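Local coordinates for protein oxaloacetate acetyl hydrolase (Cryphonectria parasitica, PDB 3LYE) that belongs to the phosphoenolpyruvate phosphomutase family of TIM-barrel proteins and assembles as four copies of one chain, at residues Ile27-Val32 / Phe241-Phe246; Leu122-Leu127 / Arg168-Gln173; Leu218-Val223 / Lys237-Arg242. One frame throughout, in Å; residues are numbered along the deposited sequence.

Contact 1: residues Ile27-Val32 / Phe241-Phe246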
# COMPACT_ATOMS: atom_id res chain seq x y z
N ILE A 27 -24.79 20.60 8.44
CA ILE A 27 -23.40 20.43 7.96
C ILE A 27 -23.47 19.73 6.61
O ILE A 27 -23.80 18.56 6.55
CB ILE A 27 -22.58 19.68 9.02
CG1 ILE A 27 -22.61 20.40 10.38
CG2 ILE A 27 -21.14 19.50 8.56
CD1 ILE A 27 -22.26 19.49 11.54
N VAL A 28 -23.14 20.47 5.54
CA VAL A 28 -23.20 19.99 4.17
C VAL A 28 -21.86 19.41 3.77
O VAL A 28 -20.85 20.10 3.73
CB VAL A 28 -23.64 21.16 3.27
CG1 VAL A 28 -23.50 20.83 1.81
CG2 VAL A 28 -25.06 21.62 3.61
N CYS A 29 -21.89 18.14 3.40
CA CYS A 29 -20.68 17.41 3.03
C CYS A 29 -20.73 16.79 1.67
O CYS A 29 -21.37 15.76 1.49
CB CYS A 29 -20.48 16.28 4.05
SG CYS A 29 -20.55 16.73 5.80
N PRO A 30 -20.04 17.39 0.73
CA PRO A 30 -20.06 16.79 -0.60
C PRO A 30 -19.27 15.49 -0.62
O PRO A 30 -18.24 15.37 0.06
CB PRO A 30 -19.33 17.83 -1.46
CG PRO A 30 -18.48 18.56 -0.49
CD PRO A 30 -19.28 18.64 0.78
N GLY A 31 -19.77 14.52 -1.38
CA GLY A 31 -19.09 13.24 -1.53
C GLY A 31 -17.91 13.37 -2.48
O GLY A 31 -18.07 13.70 -3.63
N VAL A 32 -16.73 13.10 -1.96
CA VAL A 32 -15.46 13.13 -2.64
C VAL A 32 -14.90 11.72 -2.65
O VAL A 32 -15.23 10.91 -1.81
CB VAL A 32 -14.51 14.19 -2.09
CG1 VAL A 32 -15.13 15.58 -2.16
CG2 VAL A 32 -14.12 13.87 -0.68
N PHE A 241 -32.53 17.84 10.11
CA PHE A 241 -31.32 17.05 9.99
C PHE A 241 -30.13 17.92 10.40
O PHE A 241 -30.17 19.13 10.24
CB PHE A 241 -31.14 16.57 8.53
CG PHE A 241 -32.03 15.40 8.17
CD1 PHE A 241 -31.69 14.12 8.56
CD2 PHE A 241 -33.18 15.58 7.44
CE1 PHE A 241 -32.49 13.05 8.27
CE2 PHE A 241 -33.99 14.51 7.11
CZ PHE A 241 -33.64 13.25 7.53
N ARG A 242 -29.07 17.30 10.91
CA ARG A 242 -27.88 18.05 11.32
C ARG A 242 -26.71 17.89 10.35
O ARG A 242 -25.83 18.71 10.35
CB ARG A 242 -27.44 17.70 12.74
CG ARG A 242 -28.42 18.22 13.78
CD ARG A 242 -28.66 19.76 13.73
NE ARG A 242 -27.44 20.49 13.51
CZ ARG A 242 -26.41 20.55 14.34
NH1 ARG A 242 -26.49 19.98 15.54
NH2 ARG A 242 -25.29 21.18 13.96
N ILE A 243 -26.69 16.79 9.61
CA ILE A 243 -25.64 16.57 8.63
C ILE A 243 -26.31 16.06 7.36
O ILE A 243 -27.28 15.32 7.44
CB ILE A 243 -24.57 15.53 9.07
CG1 ILE A 243 -24.02 15.90 10.46
CG2 ILE A 243 -23.45 15.37 8.01
CD1 ILE A 243 -23.07 14.84 11.05
N MET A 244 -25.78 16.43 6.19
CA MET A 244 -26.33 15.96 4.92
C MET A 244 -25.10 15.67 4.06
O MET A 244 -24.26 16.54 3.84
CB MET A 244 -27.22 16.99 4.25
CG MET A 244 -27.90 16.50 3.01
SD MET A 244 -29.13 17.71 2.51
CE MET A 244 -29.84 16.95 1.05
N ILE A 245 -25.00 14.43 3.61
CA ILE A 245 -23.89 13.98 2.78
C ILE A 245 -24.41 13.76 1.38
O ILE A 245 -25.56 13.39 1.19
CB ILE A 245 -23.16 12.77 3.37
CG1 ILE A 245 -24.02 11.51 3.35
CG2 ILE A 245 -22.69 13.11 4.80
CD1 ILE A 245 -23.35 10.33 3.98
N PHE A 246 -23.54 13.99 0.40
CA PHE A 246 -23.93 13.87 -0.98
C PHE A 246 -23.15 12.80 -1.76
O PHE A 246 -22.12 13.09 -2.37
CB PHE A 246 -23.79 15.26 -1.60
CG PHE A 246 -24.80 16.24 -1.09
CD1 PHE A 246 -25.97 16.47 -1.78
CD2 PHE A 246 -24.58 16.92 0.09
CE1 PHE A 246 -26.90 17.35 -1.29
CE2 PHE A 246 -25.54 17.78 0.59
CZ PHE A 246 -26.69 18.01 -0.10

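Contact 2: residues Leu122-Leu127 / Arg168-Gln173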
# COMPACT_ATOMS: atom_id res chain seq x y z
N LEU A 122 -21.27 3.50 10.17
CA LEU A 122 -21.17 2.04 10.39
C LEU A 122 -22.57 1.48 10.30
O LEU A 122 -23.44 1.90 11.04
CB LEU A 122 -20.54 1.86 11.77
CG LEU A 122 -20.43 0.45 12.32
CD1 LEU A 122 -19.70 -0.47 11.37
CD2 LEU A 122 -19.68 0.51 13.67
N GLU A 123 -22.76 0.52 9.41
CA GLU A 123 -24.04 -0.06 9.12
C GLU A 123 -24.31 -1.45 9.58
O GLU A 123 -23.45 -2.13 10.13
CB GLU A 123 -24.25 0.05 7.58
CG GLU A 123 -23.41 -0.95 6.80
CD GLU A 123 -23.03 -0.48 5.39
OE1 GLU A 123 -22.80 -1.35 4.53
OE2 GLU A 123 -22.90 0.73 5.16
N ASP A 124 -25.58 -1.83 9.38
CA ASP A 124 -26.09 -3.14 9.76
C ASP A 124 -26.20 -4.14 8.63
O ASP A 124 -26.81 -5.17 8.80
CB ASP A 124 -27.41 -3.00 10.53
CG ASP A 124 -28.50 -2.29 9.75
OD1 ASP A 124 -29.63 -2.26 10.28
OD2 ASP A 124 -28.21 -1.71 8.67
N GLN A 125 -25.60 -3.86 7.47
CA GLN A 125 -25.68 -4.83 6.37
C GLN A 125 -24.81 -6.06 6.58
O GLN A 125 -23.89 -6.05 7.40
CB GLN A 125 -25.16 -4.22 5.08
CG GLN A 125 -25.98 -3.16 4.56
CD GLN A 125 -25.63 -2.87 3.10
OE1 GLN A 125 -25.62 -3.75 2.25
NE2 GLN A 125 -25.35 -1.64 2.83
N ILE A 126 -25.08 -7.12 5.83
CA ILE A 126 -24.27 -8.31 5.95
C ILE A 126 -22.95 -7.88 5.32
O ILE A 126 -22.93 -7.03 4.44
CB ILE A 126 -24.92 -9.50 5.24
CG1 ILE A 126 -25.89 -10.16 6.20
CG2 ILE A 126 -23.89 -10.50 4.77
CD1 ILE A 126 -26.95 -9.25 6.61
N LEU A 127 -21.86 -8.48 5.74
CA LEU A 127 -20.56 -8.10 5.22
C LEU A 127 -20.20 -8.80 3.91
O LEU A 127 -19.46 -8.26 3.08
CB LEU A 127 -19.52 -8.38 6.30
CG LEU A 127 -18.65 -9.65 6.28
CD1 LEU A 127 -17.61 -9.61 7.41
CD2 LEU A 127 -19.50 -10.87 6.43
N ARG A 168 -25.60 3.80 11.03
CA ARG A 168 -26.43 3.67 9.84
C ARG A 168 -27.22 2.37 9.86
O ARG A 168 -26.69 1.33 10.24
CB ARG A 168 -25.53 3.65 8.58
CG ARG A 168 -26.25 3.19 7.31
CD ARG A 168 -25.38 3.40 6.10
NE ARG A 168 -25.84 2.57 5.01
CZ ARG A 168 -25.40 2.69 3.76
NH1 ARG A 168 -24.55 3.64 3.44
NH2 ARG A 168 -25.85 1.86 2.82
N THR A 169 -28.49 2.46 9.45
CA THR A 169 -29.33 1.29 9.36
C THR A 169 -29.87 1.25 7.93
O THR A 169 -30.40 2.24 7.40
CB THR A 169 -30.48 1.16 10.38
OG1 THR A 169 -31.21 -0.04 10.10
CG2 THR A 169 -31.42 2.29 10.35
N ASP A 170 -29.74 0.08 7.36
CA ASP A 170 -30.19 -0.23 6.02
C ASP A 170 -31.41 -1.15 6.12
O ASP A 170 -31.78 -1.79 5.14
CB ASP A 170 -29.09 -0.98 5.29
CG ASP A 170 -28.01 -0.07 4.80
OD1 ASP A 170 -28.28 0.65 3.83
OD2 ASP A 170 -26.91 -0.07 5.37
N ALA A 171 -32.06 -1.19 7.28
CA ALA A 171 -33.22 -2.06 7.50
C ALA A 171 -34.58 -1.61 6.94
O ALA A 171 -35.52 -2.40 6.97
CB ALA A 171 -33.39 -2.30 9.00
N LEU A 172 -34.71 -0.39 6.43
CA LEU A 172 -36.01 0.05 5.92
C LEU A 172 -36.72 -0.86 4.93
O LEU A 172 -37.88 -1.20 5.12
CB LEU A 172 -35.93 1.46 5.35
CG LEU A 172 -37.27 2.11 5.01
CD1 LEU A 172 -38.09 2.43 6.25
CD2 LEU A 172 -37.02 3.38 4.22
N GLN A 173 -36.01 -1.26 3.89
CA GLN A 173 -36.58 -2.10 2.85
C GLN A 173 -37.09 -3.46 3.33
O GLN A 173 -38.24 -3.83 3.09
CB GLN A 173 -35.51 -2.31 1.78
CG GLN A 173 -35.94 -2.98 0.49
CD GLN A 173 -34.79 -3.03 -0.51
OE1 GLN A 173 -34.90 -3.66 -1.56
NE2 GLN A 173 -33.68 -2.37 -0.17

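Contact 3: residues Leu218-Val223 / Lys237-Arg242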
# COMPACT_ATOMS: atom_id res chain seq x y z
N LEU A 218 -29.60 13.42 13.39
CA LEU A 218 -29.62 12.52 12.24
C LEU A 218 -28.86 13.17 11.08
O LEU A 218 -28.77 14.40 10.93
CB LEU A 218 -31.03 12.20 11.75
CG LEU A 218 -31.97 11.50 12.73
CD1 LEU A 218 -33.18 10.97 11.97
CD2 LEU A 218 -31.22 10.40 13.45
N LEU A 219 -28.41 12.28 10.22
CA LEU A 219 -27.67 12.60 9.02
C LEU A 219 -28.53 12.06 7.86
O LEU A 219 -29.03 10.93 7.88
CB LEU A 219 -26.31 11.92 9.08
CG LEU A 219 -25.37 12.05 7.89
CD1 LEU A 219 -23.93 11.74 8.29
CD2 LEU A 219 -25.79 11.12 6.74
N LEU A 220 -28.66 12.87 6.82
CA LEU A 220 -29.40 12.56 5.61
C LEU A 220 -28.40 12.25 4.49
O LEU A 220 -27.56 13.07 4.19
CB LEU A 220 -30.27 13.75 5.18
CG LEU A 220 -31.05 13.59 3.89
CD1 LEU A 220 -32.02 12.44 3.97
CD2 LEU A 220 -31.77 14.86 3.55
N ASN A 221 -28.50 11.08 3.89
CA ASN A 221 -27.64 10.71 2.78
C ASN A 221 -28.38 10.89 1.46
O ASN A 221 -29.33 10.16 1.18
CB ASN A 221 -27.20 9.27 2.89
CG ASN A 221 -26.34 8.84 1.71
OD1 ASN A 221 -25.69 9.65 1.04
ND2 ASN A 221 -26.35 7.56 1.44
N SER A 222 -27.97 11.90 0.71
CA SER A 222 -28.53 12.22 -0.60
C SER A 222 -27.73 11.46 -1.67
O SER A 222 -26.56 11.69 -1.83
CB SER A 222 -28.42 13.72 -0.81
OG SER A 222 -29.05 14.10 -2.01
N VAL A 223 -28.37 10.57 -2.41
CA VAL A 223 -27.72 9.77 -3.44
C VAL A 223 -28.14 10.34 -4.78
O VAL A 223 -29.29 10.17 -5.22
CB VAL A 223 -28.14 8.32 -3.28
CG1 VAL A 223 -27.48 7.45 -4.34
CG2 VAL A 223 -27.81 7.85 -1.86
N LYS A 237 -32.68 21.06 6.09
CA LYS A 237 -32.44 21.90 7.27
C LYS A 237 -33.75 22.14 8.01
O LYS A 237 -33.82 22.08 9.25
CB LYS A 237 -31.80 23.21 6.80
CG LYS A 237 -31.79 24.31 7.82
CD LYS A 237 -30.68 24.12 8.80
CE LYS A 237 -30.71 25.17 9.90
NZ LYS A 237 -29.87 26.34 9.51
N ALA A 238 -34.80 22.43 7.25
CA ALA A 238 -36.10 22.68 7.88
C ALA A 238 -36.67 21.40 8.54
O ALA A 238 -37.36 21.49 9.57
CB ALA A 238 -37.06 23.26 6.86
N MET A 239 -36.34 20.24 7.97
CA MET A 239 -36.79 18.93 8.50
C MET A 239 -36.09 18.64 9.84
O MET A 239 -36.55 17.79 10.60
CB MET A 239 -36.39 17.78 7.55
CG MET A 239 -37.35 17.55 6.36
SD MET A 239 -36.81 16.20 5.27
CE MET A 239 -35.14 16.61 4.81
N GLY A 240 -34.96 19.31 10.09
CA GLY A 240 -34.21 19.13 11.32
C GLY A 240 -32.93 18.29 11.28
O GLY A 240 -32.36 18.02 12.32
N PHE A 241 -32.53 17.84 10.11
CA PHE A 241 -31.32 17.05 9.99
C PHE A 241 -30.13 17.92 10.40
O PHE A 241 -30.17 19.13 10.24
CB PHE A 241 -31.14 16.57 8.53
CG PHE A 241 -32.03 15.40 8.17
CD1 PHE A 241 -31.69 14.12 8.56
CD2 PHE A 241 -33.18 15.58 7.44
CE1 PHE A 241 -32.49 13.05 8.27
CE2 PHE A 241 -33.99 14.51 7.11
CZ PHE A 241 -33.64 13.25 7.53
N ARG A 242 -29.07 17.30 10.91
CA ARG A 242 -27.88 18.05 11.32
C ARG A 242 -26.71 17.89 10.35
O ARG A 242 -25.83 18.71 10.35
CB ARG A 242 -27.44 17.70 12.74
CG ARG A 242 -28.42 18.22 13.78
CD ARG A 242 -28.66 19.76 13.73
NE ARG A 242 -27.44 20.49 13.51
CZ ARG A 242 -26.41 20.55 14.34
NH1 ARG A 242 -26.49 19.98 15.54
NH2 ARG A 242 -25.29 21.18 13.96
O HOH W 1 -31.58 15.49 13.43

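Contact 1: residues Ile27-Val32 / Phe241-Phe246
Arg-242 opens the pairing of Phe-241–Phe-246 with Ile-27–Val-32: its O accepts the N-H of Ile-27 at 2.9 Å, from a donor well above the carbonyl plane. Its bent side chain brings the guanidinium obliquely beside Ile-27 CD1, while that group bonds to the carbonyls of Leu-19, Leu-20 and Glu-25. Ile-243 lies alongside Ile-27, both side chains pointing the same way, with CG1 4.1 Å from Ile-27 CD1; its other branch, CG2, rests 3.9 Å from Cys-29 SG. Met-244 bonds twice to the neighbouring strand, its N giving to Ile-27 O and its O accepting from Cys-29 N. At Ile-245, CG1 lies between the backbone N and the carbonyl carbon (chi1 68°), which leaves CG2 anti to the carbonyl carbon, 3.9 Å from Cys-29 CB. Phe-246 turns a ring edge to Cys-29 O and sets CE2 3.9 Å from Val-28 CG1; its N bonds to Cys-29 O, and its O takes a weak bond from Gly-31 N. Val-28 and Phe-246 share the face that packs on helix 233-239, whereas Ile-27, Cys-29, Ile-243 and Ile-245 share the other. Such parallel pairing of the first strand with the eighth is what closes a TIM barrel.

Contact 2: residues Leu122-Leu127 / Arg168-Gln173
Asp-124, the Thr-169 hydroxyl and the Asp-170 backbone N form the tight part of this contact. The carboxylate reaches across with both oxygens: OD1 accepts from Thr-169 OG1 at 2.7 Å, somewhat out of the carboxylate plane, and OD2 takes the N-H of Asp-170 on its syn lone pair, also at 2.7 Å and nearly straight (167°). A first torsion that puts CG between the backbone N and the carbonyl carbon (chi1 59°) aims the group there. Thr-169 OG1 has a second task, accepting from Ala-171 N in an ST turn, so one hydroxyl both fixes the turn and ties it to Asp-124. Nearby, Arg-168 N bonds to Leu-122 O at 2.9 Å, continuing the pairing of the strands behind.

The other half is looser. Within 168-173, Arg-168, fully extended, grips Asp-170 side-on with two hydrogen bonds, NE and NH2 each to one oxygen. Across the contact Glu-123 meets this pair through charge alone, a salt bridge with OE2 3.4 Å above the guanidinium plane of Arg-168, over its centre. Gln-125 gives only a weak bond, NE2 to Asp-170 OD2 at 3.4 Å, and both Gln-125 and Arg-168 keep some exposure to solvent. The Glu-123 side chain is about 4 Å from a bound calcium ion.

Lys-137 adds a salt bridge to Asp-170 OD1 and Arg-183 one to Asp-124 OD1. The contact thus lies at the C-terminal ends of the adjacent strands 119-122 and 164-169, with Leu-122 packed on helix 142-158 and Thr-169 on helix 177-189.

Contact 3: residues Leu218-Val223 / Lys237-Arg242
Leu-220 sits over the ring of Phe-241, its CB 3.8 Å from the centroid and only 13° off the normal, a CH-pi contact centred on the face. The two leucine methyls spread from there, CD1 beside Phe-241 CZ and CD2 to the tip of Met-239, whose CE lies 4.0 Å from it; the Leu-220 and Met-239 side chains cross at about a right angle. Leu-218 approaches differently, with CB 3.8 Å from Phe-241 CD1 and its carbonyl O near the ring plane, at the edge.

Backbone bonds set this arrangement. Arg-242 N gives a straight bond (167°) to Leu-218 O at 2.9 Å, and a water joins Leu-218 N to Gly-240 O, accepting from the first and donating to the second, so Leu-218 is held by both its N-H and its C=O. One step further out, Gly-240 ends the helix in a Schellman motif; its positive phi (103°) turns the chain back to the sheet and delivers Phe-241 to Leu-220. Ala-206 and Val-210 of helix 203-213 also pack on the ring. This return from helix to strand belongs to a beta-alpha-beta crossover, the unit of which TIM barrels are built, here made by 219-223, 233-239 and 243-247.

All three contacts join parts of one parallel barrel sheet, yet their chemistry follows their place in it. Contact 1, about 8 Å from the centre of the chain, belongs to the barrel core and depends on regular strand pairing with mainly apolar side chains on either face. Contact 3 shares Phe-241 and Arg-242 with it, and strand 243-247 lies between their other strands; here the sheet meets its outer helix layer through aromatic and aliphatic packing, with Met-239 partly exposed. Contact 2 stands apart, about 19 and 18 Å from contacts 1 and 3 between centres, at C-terminal strand ends; it works through carboxylates and arginine near a calcium ion, with Arg-168 and Gln-125 partly exposed.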